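Local coordinates for probable succinyl-CoA:3-ketoacid coenzyme A transferase subunit B (Bacillus subtilis, PDB 3CDK), which probably catalyses the transfer of coenzyme A from succinyl-CoA to a 3-oxo acid, yielding a 3-oxoacyl-CoA and succinate, at residues A139-V144 with V171-T176. Residues are numbered along the deposited sequence; the frame is centred on the assembly and turned at random.
Sequences AKRIVV and VHRLIT
With CG beside its own backbone N (chi1 -61°), His172 turns the ND1 edge of its ring to Ile142, whose N donates to ND1 at 2.7 Å from near the ring plane. The imidazole thus appears to stand in, where the two strands begin to pair, for the backbone carbonyl that regular parallel pairing would offer. Ile142 O receives two donors, His172 N at 2.9 Å and Arg173 N at 3.1 Å. Parallel pairing then runs on through Val144, whose N bonds to Arg173 O and whose O accepts from Ile175 N at 2.8 Å. An alanine at His172 would probably leave Ile142 N without this acceptor and loosen the start of the pairing. On one face of the sheet, the extended Arg141 chain brings NH2 over a face of the Arg173 guanidinium, the two planes 87° apart. Glu18 bridges to both arginines and probably offsets their repulsion, while Asp182 also holds Arg173. On the other face, Val144 CG1 meets Leu174 CD1 and Val144 CG2 meets Val171 CG2, both at 3.9 Å, with Leu116 against both valines. Strand 141-145, flanked by 102-105 and 173-175, thus belongs to the parallel part of a mixed sheet, consistent with the Rossmann-like alpha/beta fold of CoA-transferases.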
loop_
_atom_site.group_PDB
_atom_site.type_symbol
_atom_site.label_atom_id
_atom_site.label_comp_id
_atom_site.label_asym_id
_atom_site.label_seq_id
_atom_site.Cartn_x
_atom_site.Cartn_y
_atom_site.Cartn_z
ATOM N N ALA B 139 4.864 -11.081 13.177
ATOM C CA ALA B 139 6.055 -10.815 13.972
ATOM C C ALA B 139 7.028 -12.005 13.877
ATOM O O ALA B 139 6.596 -13.157 13.833
ATOM C CB ALA B 139 5.678 -10.542 15.390
ATOM N N LYS B 140 8.330 -11.733 13.805
ATOM C CA LYS B 140 9.301 -12.813 13.765
ATOM C C LYS B 140 9.195 -13.681 15.030
ATOM O O LYS B 140 9.207 -14.905 14.950
ATOM C CB LYS B 140 10.735 -12.288 13.585
ATOM C CG LYS B 140 10.933 -11.500 12.312
ATOM C CD LYS B 140 12.378 -10.978 12.121
ATOM C CE LYS B 140 12.300 -9.499 11.640
ATOM N NZ LYS B 140 13.261 -9.208 10.577
ATOM N N ARG B 141 9.087 -13.053 16.194
ATOM C CA ARG B 141 8.989 -13.829 17.400
ATOM C C ARG B 141 7.698 -13.529 18.186
ATOM O O ARG B 141 7.348 -12.371 18.366
ATOM C CB ARG B 141 10.243 -13.629 18.237
ATOM C CG ARG B 141 10.206 -14.387 19.538
ATOM C CD ARG B 141 11.533 -14.286 20.216
ATOM N NE ARG B 141 11.523 -14.788 21.578
ATOM C CZ ARG B 141 11.770 -16.050 21.899
ATOM N NH1 ARG B 141 12.031 -16.939 20.941
ATOM N NH2 ARG B 141 11.760 -16.420 23.179
ATOM N N ILE B 142 7.004 -14.580 18.635
ATOM C CA ILE B 142 5.706 -14.454 19.307
ATOM C C ILE B 142 5.826 -14.882 20.755
ATOM O O ILE B 142 6.204 -16.039 21.069
ATOM C CB ILE B 142 4.589 -15.305 18.629
ATOM C CG1 ILE B 142 4.450 -14.949 17.142
ATOM C CG2 ILE B 142 3.230 -15.117 19.376
ATOM C CD1 ILE B 142 4.219 -13.455 16.939
ATOM N N VAL B 143 5.520 -13.946 21.643
ATOM C CA VAL B 143 5.631 -14.208 23.061
ATOM C C VAL B 143 4.328 -13.804 23.710
ATOM O O VAL B 143 3.784 -12.690 23.454
ATOM C CB VAL B 143 6.811 -13.436 23.685
ATOM C CG1 VAL B 143 6.669 -13.342 25.187
ATOM C CG2 VAL B 143 8.123 -14.112 23.325
ATOM N N VAL B 144 3.841 -14.720 24.543
ATOM C CA VAL B 144 2.594 -14.557 25.287
ATOM C C VAL B 144 2.869 -14.546 26.793
ATOM O O VAL B 144 3.629 -15.405 27.312
ATOM C CB VAL B 144 1.628 -15.686 24.939
ATOM C CG1 VAL B 144 0.459 -15.691 25.849
ATOM C CG2 VAL B 144 1.139 -15.510 23.541
ATOM N N VAL B 171 2.724 -19.422 18.852
ATOM C CA VAL B 171 3.444 -18.979 20.030
ATOM C C VAL B 171 4.815 -19.585 20.013
ATOM O O VAL B 171 4.931 -20.794 19.905
ATOM C CB VAL B 171 2.667 -19.392 21.306
ATOM C CG1 VAL B 171 3.397 -19.021 22.571
ATOM C CG2 VAL B 171 1.277 -18.716 21.270
ATOM N N HIS B 172 5.852 -18.745 20.079
ATOM C CA HIS B 172 7.218 -19.245 20.204
ATOM C C HIS B 172 7.593 -19.474 21.665
ATOM O O HIS B 172 8.270 -20.453 21.996
ATOM C CB HIS B 172 8.239 -18.307 19.553
ATOM C CG HIS B 172 8.036 -18.113 18.079
ATOM N ND1 HIS B 172 7.449 -16.981 17.549
ATOM C CD2 HIS B 172 8.320 -18.913 17.026
ATOM C CE1 HIS B 172 7.390 -17.089 16.233
ATOM N NE2 HIS B 172 7.912 -18.251 15.890
ATOM N N ARG B 173 7.152 -18.582 22.547
ATOM C CA ARG B 173 7.493 -18.690 23.952
ATOM C C ARG B 173 6.302 -18.279 24.791
ATOM O O ARG B 173 5.684 -17.260 24.502
ATOM C CB ARG B 173 8.707 -17.802 24.269
ATOM C CG ARG B 173 8.973 -17.640 25.742
ATOM C CD ARG B 173 10.405 -17.256 26.044
ATOM N NE ARG B 173 11.353 -18.338 25.768
ATOM C CZ ARG B 173 12.673 -18.189 25.756
ATOM N NH1 ARG B 173 13.206 -17.007 25.993
ATOM N NH2 ARG B 173 13.453 -19.218 25.496
ATOM N N LEU B 174 5.979 -19.056 25.828
ATOM C CA LEU B 174 4.930 -18.666 26.760
ATOM C C LEU B 174 5.543 -18.360 28.112
ATOM O O LEU B 174 6.291 -19.190 28.658
ATOM C CB LEU B 174 3.888 -19.777 26.903
ATOM C CG LEU B 174 2.932 -19.728 28.109
ATOM C CD1 LEU B 174 2.032 -18.477 28.135
ATOM C CD2 LEU B 174 2.070 -20.986 28.163
ATOM N N ILE B 175 5.231 -17.193 28.681
ATOM C CA ILE B 175 5.625 -16.987 30.065
ATOM C C ILE B 175 4.423 -16.826 31.018
ATOM O O ILE B 175 3.532 -16.008 30.803
ATOM C CB ILE B 175 6.742 -15.897 30.273
ATOM C CG1 ILE B 175 6.175 -14.658 30.915
ATOM C CG2 ILE B 175 7.571 -15.565 28.998
ATOM C CD1 ILE B 175 7.027 -14.157 31.951
ATOM N N THR B 176 4.384 -17.640 32.065
ATOM C CA THR B 176 3.317 -17.491 33.039
ATOM C C THR B 176 3.903 -16.928 34.321
ATOM O O THR B 176 5.061 -16.534 34.342
ATOM C CB THR B 176 2.578 -18.829 33.325
ATOM O OG1 THR B 176 3.447 -19.758 34.015
ATOM C CG2 THR B 176 2.038 -19.430 32.055
#